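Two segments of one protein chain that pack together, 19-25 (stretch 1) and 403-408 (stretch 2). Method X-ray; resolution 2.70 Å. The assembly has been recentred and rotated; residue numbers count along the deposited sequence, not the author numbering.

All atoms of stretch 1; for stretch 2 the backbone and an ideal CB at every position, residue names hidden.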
# COMPACT_ATOMS: atom_id res chain seq x y z
N ALA A 19 -24.28 -5.19 1.81
CA ALA A 19 -23.32 -6.02 2.54
C ALA A 19 -22.21 -5.18 3.17
O ALA A 19 -21.84 -4.13 2.63
CB ALA A 19 -22.72 -7.06 1.60
N ILE A 20 -21.69 -5.65 4.30
CA ILE A 20 -20.63 -4.96 5.02
C ILE A 20 -19.51 -5.90 5.48
O ILE A 20 -19.67 -6.63 6.45
CB ILE A 20 -21.17 -4.25 6.28
CG1 ILE A 20 -22.34 -3.32 5.92
CG2 ILE A 20 -20.06 -3.43 6.91
CD1 ILE A 20 -23.00 -2.64 7.11
N MET A 21 -18.37 -5.87 4.80
CA MET A 21 -17.24 -6.70 5.21
C MET A 21 -16.37 -5.88 6.19
O MET A 21 -16.00 -4.74 5.92
CB MET A 21 -16.43 -7.13 3.99
CG MET A 21 -17.23 -7.90 2.92
SD MET A 21 -18.28 -9.25 3.51
CE MET A 21 -17.10 -10.53 3.82
N THR A 22 -16.07 -6.47 7.34
CA THR A 22 -15.32 -5.80 8.39
C THR A 22 -13.81 -5.81 8.28
O THR A 22 -13.13 -4.99 8.90
CB THR A 22 -15.63 -6.40 9.75
OG1 THR A 22 -17.04 -6.67 9.83
CG2 THR A 22 -15.25 -5.42 10.86
N GLY A 23 -13.27 -6.75 7.52
CA GLY A 23 -11.83 -6.84 7.42
C GLY A 23 -11.33 -7.48 8.70
O GLY A 23 -10.20 -7.24 9.12
N GLY A 24 -12.19 -8.28 9.32
CA GLY A 24 -11.84 -8.96 10.55
C GLY A 24 -11.33 -10.35 10.27
O GLY A 24 -11.57 -10.90 9.20
N ARG A 25 -10.63 -10.93 11.23
CA ARG A 25 -10.08 -12.27 11.09
C ARG A 25 -11.16 -13.34 10.99
O ARG A 25 -10.86 -14.54 11.01
CB ARG A 25 -9.14 -12.58 12.26
CG ARG A 25 -8.15 -11.45 12.55
CD ARG A 25 -6.93 -11.90 13.36
NE ARG A 25 -5.97 -10.81 13.57
CZ ARG A 25 -4.73 -10.96 14.05
NH1 ARG A 25 -4.27 -12.17 14.39
NH2 ARG A 25 -3.94 -9.90 14.21
N UNK A 403 -6.71 1.77 11.94
CA UNK A 403 -7.03 1.78 10.51
C UNK A 403 -7.18 0.34 9.98
O UNK A 403 -6.61 -0.59 10.54
CB UNK A 403 -5.95 2.53 9.73
N UNK A 404 -7.95 0.16 8.91
CA UNK A 404 -8.13 -1.16 8.32
C UNK A 404 -9.31 -2.02 8.75
O UNK A 404 -9.39 -3.20 8.40
CB UNK A 404 -6.86 -1.97 8.59
N UNK A 405 -10.24 -1.45 9.51
CA UNK A 405 -11.39 -2.21 9.99
C UNK A 405 -12.66 -1.38 10.01
O UNK A 405 -12.67 -0.25 10.49
CB UNK A 405 -11.11 -2.76 11.39
N UNK A 406 -13.75 -1.93 9.48
CA UNK A 406 -15.00 -1.20 9.51
C UNK A 406 -15.65 -1.62 10.84
O UNK A 406 -16.48 -2.52 10.89
CB UNK A 406 -15.88 -1.50 8.30
N UNK A 407 -15.22 -0.97 11.92
CA UNK A 407 -15.73 -1.24 13.25
C UNK A 407 -15.80 0.08 13.99
O UNK A 407 -15.02 0.98 13.73
CB UNK A 407 -14.86 -2.25 13.99
N UNK A 408 -16.77 0.21 14.89
CA UNK A 408 -16.93 1.44 15.64
C UNK A 408 -15.66 1.75 16.45
O UNK A 408 -15.11 0.89 17.13
CB UNK A 408 -18.15 1.34 16.56

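Position 403 lies beyond the reach of stretch 1. No atom of that stretch comes within 5.5 Å of its ideal CB, so the contact sets no preference. The residue is V403, and it makes no contact here.

Position 404 has phi/psi of 93/10. At these angles a CB would be jammed against the carbonyl O of the residue before. The backbone by itself therefore calls for glycine, although nothing of stretch 1 lies near the ideal CB. The residue is G404. Its carbonyl faces the turn at T22 and G23. An ideal CB on G23 would sit 3.1 Å from O of G404, which is tight, and G23 also has a positive phi that favours glycine.

Position 405 has an extended backbone, and its CA-to-CB bond points sideways. The ideal CB is 3.9 Å from O of T22 and 5.1 Å from O of G23. Stretch 1 offers two glycines here, so there is no side chain at 23 or 24 to block the way. A long, flexible chain could run along this surface, but many smaller residues would also fit. The residue is K405. Its aliphatic part follows the glycines, with CG 4.0 Å from O of G23 and CE 4.2 Å from CA of G24. NZ is hydrogen-bonded elsewhere in the structure. CA of K405 also makes a CH...O contact of 3.5 Å with O of T22.

Position 406 points its CB toward stretch 1. The ideal CB is 4.0 Å from O of M21, 4.3 Å from CA of T22 and 4.8 Å from CG2 of I20. CG2 of I20 favours a modest apolar side chain such as valine or isoleucine; threonine could also be considered, since O of M21 is an acceptor. The residue is V406, with chi1 in the t well. Its CG1 lies 4.3 Å from CG2 of I20, an apolar contact, and its CG2 is 3.6 Å from O of M21. The hydrogen bond from N of V406 to O of T22 is 3.2 Å long, with an angle of 156°, and ties the two backbones together. CG2 of T22 comes as close as 3.2 Å to O of V406, a short van der Waals contact.

Position 407 is extended, with CB sideways and 4.5 Å from CG2 of T22. A small apolar residue suits this light contact, though the geometry does not demand one. The residue is A407, whose methyl just reaches that threonine. Its N makes a weak hydrogen bond to O of K405.

Position 408 is out of reach, and stretch 1 imposes nothing. The residue is V408.

Stretch 2 403-408: VGKVAV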
# COMPACT_ATOMS: atom_id res chain seq x y z
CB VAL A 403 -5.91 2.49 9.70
CG1 VAL A 403 -6.33 2.68 8.26
CG2 VAL A 403 -5.58 3.83 10.33
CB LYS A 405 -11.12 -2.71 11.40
CG LYS A 405 -10.93 -4.19 11.54
CD LYS A 405 -10.80 -4.51 13.01
CE LYS A 405 -10.85 -5.99 13.31
NZ LYS A 405 -11.00 -6.17 14.80
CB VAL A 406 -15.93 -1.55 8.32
CG1 VAL A 406 -17.12 -0.59 8.29
CG2 VAL A 406 -15.17 -1.46 7.03
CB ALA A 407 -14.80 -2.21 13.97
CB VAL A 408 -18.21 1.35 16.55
CG1 VAL A 408 -18.09 0.20 17.51
CG2 VAL A 408 -18.41 2.65 17.28
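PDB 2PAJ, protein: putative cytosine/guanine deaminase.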